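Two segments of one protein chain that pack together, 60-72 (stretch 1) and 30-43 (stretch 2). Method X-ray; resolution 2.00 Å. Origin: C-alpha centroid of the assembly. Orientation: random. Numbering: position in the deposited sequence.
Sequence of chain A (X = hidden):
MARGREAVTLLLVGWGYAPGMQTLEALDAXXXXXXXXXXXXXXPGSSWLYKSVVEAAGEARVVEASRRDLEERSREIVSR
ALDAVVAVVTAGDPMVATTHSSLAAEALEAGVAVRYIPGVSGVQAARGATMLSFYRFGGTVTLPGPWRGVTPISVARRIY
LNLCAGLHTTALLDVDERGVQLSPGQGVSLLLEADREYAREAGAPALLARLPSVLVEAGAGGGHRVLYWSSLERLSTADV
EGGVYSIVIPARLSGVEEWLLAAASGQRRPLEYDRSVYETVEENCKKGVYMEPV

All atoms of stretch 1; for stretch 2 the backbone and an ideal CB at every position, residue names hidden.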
# COMPACT_ATOMS: atom_id res chain seq x y z
N ALA A 60 -26.70 -7.46 -12.24
CA ALA A 60 -27.50 -8.59 -11.77
C ALA A 60 -26.68 -9.67 -11.06
O ALA A 60 -27.21 -10.72 -10.72
CB ALA A 60 -28.26 -9.20 -12.93
N ARG A 61 -25.40 -9.41 -10.85
CA ARG A 61 -24.54 -10.38 -10.18
C ARG A 61 -23.62 -9.73 -9.15
O ARG A 61 -23.19 -10.38 -8.20
CB ARG A 61 -23.72 -11.13 -11.23
CG ARG A 61 -24.60 -11.82 -12.25
CD ARG A 61 -23.83 -12.35 -13.43
NE ARG A 61 -24.75 -12.89 -14.42
CZ ARG A 61 -24.38 -13.34 -15.62
NH1 ARG A 61 -23.11 -13.32 -15.98
NH2 ARG A 61 -25.30 -13.80 -16.45
N VAL A 62 -23.34 -8.45 -9.34
CA VAL A 62 -22.47 -7.72 -8.43
C VAL A 62 -23.05 -7.74 -7.01
O VAL A 62 -24.25 -7.60 -6.82
CB VAL A 62 -22.29 -6.26 -8.88
CG1 VAL A 62 -21.33 -5.54 -7.97
CG2 VAL A 62 -21.79 -6.24 -10.31
N VAL A 63 -22.17 -7.93 -6.03
CA VAL A 63 -22.58 -7.98 -4.64
C VAL A 63 -21.52 -7.36 -3.72
O VAL A 63 -20.36 -7.77 -3.74
CB VAL A 63 -22.82 -9.44 -4.18
CG1 VAL A 63 -23.33 -9.47 -2.75
CG2 VAL A 63 -23.79 -10.13 -5.13
N GLU A 64 -21.93 -6.39 -2.91
CA GLU A 64 -21.02 -5.76 -1.97
C GLU A 64 -20.60 -6.79 -0.93
O GLU A 64 -21.44 -7.48 -0.37
CB GLU A 64 -21.70 -4.59 -1.24
CG GLU A 64 -21.44 -3.21 -1.85
CD GLU A 64 -20.13 -2.59 -1.39
OE1 GLU A 64 -19.80 -1.48 -1.85
OE2 GLU A 64 -19.41 -3.21 -0.57
N ALA A 65 -19.30 -6.89 -0.69
CA ALA A 65 -18.77 -7.83 0.30
C ALA A 65 -18.03 -7.04 1.37
O ALA A 65 -17.20 -6.19 1.05
CB ALA A 65 -17.84 -8.83 -0.37
N SER A 66 -18.32 -7.31 2.64
CA SER A 66 -17.66 -6.60 3.73
C SER A 66 -16.43 -7.38 4.21
O SER A 66 -16.21 -8.52 3.80
CB SER A 66 -18.61 -6.40 4.91
OG SER A 66 -18.62 -7.53 5.75
N ARG A 67 -15.65 -6.76 5.08
CA ARG A 67 -14.45 -7.40 5.60
C ARG A 67 -14.77 -8.67 6.38
O ARG A 67 -14.21 -9.73 6.09
CB ARG A 67 -13.66 -6.42 6.47
CG ARG A 67 -12.49 -7.06 7.19
CD ARG A 67 -11.51 -6.02 7.70
NE ARG A 67 -10.80 -5.36 6.61
CZ ARG A 67 -9.76 -4.56 6.77
NH1 ARG A 67 -9.28 -4.31 7.98
NH2 ARG A 67 -9.17 -4.02 5.71
N ARG A 68 -15.65 -8.57 7.37
CA ARG A 68 -16.00 -9.75 8.16
C ARG A 68 -16.55 -10.85 7.26
O ARG A 68 -16.42 -12.03 7.57
CB ARG A 68 -17.01 -9.39 9.26
CG ARG A 68 -16.41 -8.52 10.36
CD ARG A 68 -17.40 -8.23 11.49
NE ARG A 68 -17.69 -9.41 12.31
CZ ARG A 68 -18.74 -10.20 12.16
NH1 ARG A 68 -18.91 -11.24 12.97
NH2 ARG A 68 -19.64 -9.96 11.21
N ASP A 69 -17.15 -10.47 6.14
CA ASP A 69 -17.69 -11.46 5.21
C ASP A 69 -16.54 -12.27 4.60
O ASP A 69 -16.61 -13.50 4.52
CB ASP A 69 -18.48 -10.80 4.09
CG ASP A 69 -19.81 -10.23 4.56
OD1 ASP A 69 -20.60 -10.98 5.19
OD2 ASP A 69 -20.08 -9.04 4.31
N LEU A 70 -15.49 -11.58 4.18
CA LEU A 70 -14.35 -12.25 3.57
C LEU A 70 -13.38 -12.81 4.60
O LEU A 70 -12.69 -13.79 4.34
CB LEU A 70 -13.63 -11.28 2.62
CG LEU A 70 -14.51 -10.57 1.57
CD1 LEU A 70 -13.65 -9.73 0.64
CD2 LEU A 70 -15.28 -11.61 0.76
N GLU A 71 -13.33 -12.19 5.78
CA GLU A 71 -12.42 -12.66 6.82
C GLU A 71 -13.08 -13.63 7.82
O GLU A 71 -12.52 -14.68 8.13
CB GLU A 71 -11.82 -11.48 7.58
CG GLU A 71 -11.19 -10.42 6.70
CD GLU A 71 -10.29 -9.48 7.48
OE1 GLU A 71 -10.66 -9.10 8.61
OE2 GLU A 71 -9.21 -9.11 6.96
N GLU A 72 -14.25 -13.26 8.32
CA GLU A 72 -14.97 -14.08 9.29
C GLU A 72 -15.78 -15.17 8.59
O GLU A 72 -15.70 -16.34 8.95
CB GLU A 72 -15.93 -13.21 10.12
CG GLU A 72 -15.33 -11.95 10.74
CD GLU A 72 -14.38 -12.24 11.89
OE1 GLU A 72 -14.79 -12.96 12.83
OE2 GLU A 72 -13.24 -11.73 11.87
N UNK A 30 -14.81 -11.21 -15.15
CA UNK A 30 -15.96 -10.78 -14.36
C UNK A 30 -17.27 -10.91 -15.13
O UNK A 30 -18.33 -11.16 -14.55
CB UNK A 30 -15.77 -9.33 -13.91
N UNK A 31 -17.20 -10.76 -16.45
CA UNK A 31 -18.39 -10.87 -17.27
C UNK A 31 -18.80 -12.34 -17.39
O UNK A 31 -19.99 -12.66 -17.43
CB UNK A 31 -18.15 -10.26 -18.65
N UNK A 32 -17.80 -13.22 -17.41
CA UNK A 32 -18.04 -14.65 -17.54
C UNK A 32 -18.33 -15.37 -16.23
O UNK A 32 -18.74 -16.53 -16.24
CB UNK A 32 -16.83 -15.30 -18.21
N UNK A 33 -18.14 -14.70 -15.11
CA UNK A 33 -18.41 -15.31 -13.81
C UNK A 33 -19.93 -15.42 -13.62
O UNK A 33 -20.70 -14.81 -14.35
CB UNK A 33 -17.77 -14.50 -12.68
N UNK A 34 -20.35 -16.21 -12.64
CA UNK A 34 -21.77 -16.38 -12.37
C UNK A 34 -22.18 -15.46 -11.23
O UNK A 34 -23.32 -14.99 -11.18
CB UNK A 34 -22.09 -17.84 -12.03
N UNK A 35 -21.24 -15.21 -10.33
CA UNK A 35 -21.46 -14.33 -9.18
C UNK A 35 -20.25 -13.39 -9.06
O UNK A 35 -19.12 -13.79 -9.37
CB UNK A 35 -21.66 -15.14 -7.90
N UNK A 36 -20.49 -12.16 -8.63
CA UNK A 36 -19.42 -11.18 -8.48
C UNK A 36 -19.49 -10.41 -7.17
O UNK A 36 -20.34 -9.54 -7.00
CB UNK A 36 -19.46 -10.19 -9.65
N UNK A 37 -18.60 -10.75 -6.25
CA UNK A 37 -18.52 -10.06 -4.97
C UNK A 37 -17.53 -8.94 -5.20
O UNK A 37 -16.53 -9.11 -5.90
CB UNK A 37 -18.10 -10.98 -3.82
N UNK A 38 -17.80 -7.78 -4.62
CA UNK A 38 -16.94 -6.62 -4.78
C UNK A 38 -16.64 -6.04 -3.41
O UNK A 38 -17.56 -5.75 -2.64
CB UNK A 38 -17.59 -5.57 -5.69
N UNK A 39 -15.36 -5.91 -3.09
CA UNK A 39 -14.98 -5.36 -1.80
C UNK A 39 -14.23 -4.06 -2.03
O UNK A 39 -13.28 -4.00 -2.81
CB UNK A 39 -14.13 -6.35 -1.00
N UNK A 40 -14.69 -3.01 -1.37
CA UNK A 40 -14.09 -1.70 -1.52
C UNK A 40 -13.55 -1.17 -0.21
O UNK A 40 -13.41 0.04 -0.04
CB UNK A 40 -15.11 -0.72 -2.10
N UNK A 41 -13.25 -2.08 0.71
CA UNK A 41 -12.72 -1.69 2.02
C UNK A 41 -11.20 -1.77 2.15
O UNK A 41 -10.62 -1.13 3.04
CB UNK A 41 -13.35 -2.57 3.10
N UNK A 42 -10.54 -2.55 1.29
CA UNK A 42 -9.08 -2.68 1.35
C UNK A 42 -8.38 -1.51 0.67
O UNK A 42 -7.16 -1.38 0.74
CB UNK A 42 -8.64 -3.99 0.70
N UNK A 43 -9.16 -0.64 0.02
CA UNK A 43 -8.60 0.51 -0.69
C UNK A 43 -9.44 1.79 -0.49
O UNK A 43 -10.65 1.79 -0.72
CB UNK A 43 -8.49 0.19 -2.18

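Stretch 1 says little about positions 30 to 34, since none of their ideal CB atoms has an atom of it within 5.5 Å. At position 30 many side chains would fit; it is Val30. Position 31 points away, free for a long or polar residue, and is Arg31. Position 32 also points away and is as open; it is Arg32. Position 33 points sideways and asks for nothing particular; it is Ala33. Position 34 points away, where a polar residue would do; it is Asp34. The contact here is with backbone: Arg61, extended from an m chi1, brings NH1 to 3.5 Å from Arg31 O and 3.3 Å from Ala33 O.

From position 35 the chain is extended and runs parallel to strand 62-64. CA-to-CB at 35 points away from stretch 1, so a beta-branched residue suits the backbone without being demanded; it is Val35.

At position 36 the CB lies 4.1 Å from Val62 CA, on the face that carries Val62, where a compact apolar side chain would fit. The backbone of Val36 serves both directions: Val36 N donates to Arg61 O at 3.3 Å, and Val63 N donates to Val36 O at 2.6 Å, a weak bond at 128°.

Position 37 turns to the other face, its CB 4.1 Å from Ala65 CB. An aliphatic or aromatic side chain could pack against Ala65 and Val63 here. Tyr37, with chi1 m, sets its CD1 4.0 Å from Val63 CB.

Position 38 returns to the face of Val62 and Glu64, its CB 4.4 Å from Val62 CG1; valine or isoleucine would suit. Val38 places CG2 3.6 Å from Val62 CG1. Val38 N donates to Val63 O at 2.7 Å. Ala65 N donates to Val38 O at 2.9 Å.

At position 39 the CB is 3.8 Å from Leu70 CD1, which favours an aliphatic beginning, but the side chain could then leave. Glu39 does so: its end leads away, toward position 42.

Position 40 has its CB 4.8 Å from Glu64 OE1, so a small polar or basic residue is plausible. It is Ser40, with OG 3.4 Å from Glu64 OE1. A water accepts from Ser40 N and donates to Glu64 OE2 and Ala65 O.

Position 41 points toward the helix start, its CB 5.1 Å from Arg67 CB, across a gap that a long or flat side chain could fill. Tyr41 does: Arg67 CB sits over its ring face, 3.7 Å from the centroid, and Leu70 CD1 lies at the ring edge, 3.3 Å from Tyr41 OH.

Position 42 points sideways and tolerates much; Thr42 OG1 donates to Glu39 OE1 at 2.6 Å. Position 43 is out of reach: selenomethionine Met43.

Stretch 2 30-43: VRRADVVYVESYTM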
# COMPACT_ATOMS: atom_id res chain seq x y z
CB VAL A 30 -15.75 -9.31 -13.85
CG1 VAL A 30 -17.06 -8.68 -13.44
CG2 VAL A 30 -14.81 -9.33 -12.65
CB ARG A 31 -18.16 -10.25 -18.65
CG ARG A 31 -17.97 -8.73 -18.57
CD ARG A 31 -17.74 -8.06 -19.92
NE ARG A 31 -16.56 -8.55 -20.62
CZ ARG A 31 -15.86 -7.84 -21.50
NH1 ARG A 31 -14.80 -8.37 -22.10
NH2 ARG A 31 -16.21 -6.58 -21.77
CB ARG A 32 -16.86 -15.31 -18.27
CG ARG A 32 -16.76 -14.87 -19.73
CD ARG A 32 -15.58 -15.50 -20.45
NE ARG A 32 -15.56 -15.14 -21.87
CZ ARG A 32 -16.46 -15.56 -22.76
NH1 ARG A 32 -17.45 -16.35 -22.38
NH2 ARG A 32 -16.37 -15.17 -24.02
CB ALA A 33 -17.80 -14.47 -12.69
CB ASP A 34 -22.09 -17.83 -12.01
CG ASP A 34 -21.74 -18.80 -13.13
OD1 ASP A 34 -22.21 -18.60 -14.26
OD2 ASP A 34 -20.98 -19.76 -12.86
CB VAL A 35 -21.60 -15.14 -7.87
CG1 VAL A 35 -22.15 -14.24 -6.77
CG2 VAL A 35 -22.51 -16.33 -8.08
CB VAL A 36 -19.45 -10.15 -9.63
CG1 VAL A 36 -18.28 -9.19 -9.49
CG2 VAL A 36 -19.39 -10.87 -10.97
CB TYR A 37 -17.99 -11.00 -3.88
CG TYR A 37 -18.92 -12.14 -3.56
CD1 TYR A 37 -20.07 -11.94 -2.80
CD2 TYR A 37 -18.64 -13.43 -4.01
CE1 TYR A 37 -20.93 -13.00 -2.50
CE2 TYR A 37 -19.50 -14.49 -3.72
CZ TYR A 37 -20.64 -14.27 -2.96
OH TYR A 37 -21.47 -15.33 -2.67
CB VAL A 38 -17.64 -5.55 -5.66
CG1 VAL A 38 -16.76 -4.32 -5.78
CG2 VAL A 38 -17.92 -6.11 -7.03
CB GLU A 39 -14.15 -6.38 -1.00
CG GLU A 39 -12.79 -6.76 -1.55
CD GLU A 39 -11.70 -5.80 -1.11
OE1 GLU A 39 -10.51 -6.09 -1.39
OE2 GLU A 39 -12.02 -4.77 -0.47
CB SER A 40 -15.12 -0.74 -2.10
OG SER A 40 -16.42 -1.11 -1.68
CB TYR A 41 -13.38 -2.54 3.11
CG TYR A 41 -13.03 -4.01 3.08
CD1 TYR A 41 -11.82 -4.47 3.60
CD2 TYR A 41 -13.91 -4.94 2.55
CE1 TYR A 41 -11.50 -5.83 3.59
CE2 TYR A 41 -13.60 -6.31 2.54
CZ TYR A 41 -12.39 -6.75 3.06
OH TYR A 41 -12.10 -8.09 3.08
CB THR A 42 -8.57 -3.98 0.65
OG1 THR A 42 -9.05 -4.04 -0.69
CG2 THR A 42 -9.02 -5.23 1.42
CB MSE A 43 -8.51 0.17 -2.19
CG MSE A 43 -7.09 0.03 -2.79
SE MSE A 43 -5.88 -1.41 -2.20
CE MSE A 43 -4.30 -0.36 -1.85
O HOH W 1 -16.60 -3.84 0.33
O HOH W 2 -9.39 -9.02 4.44
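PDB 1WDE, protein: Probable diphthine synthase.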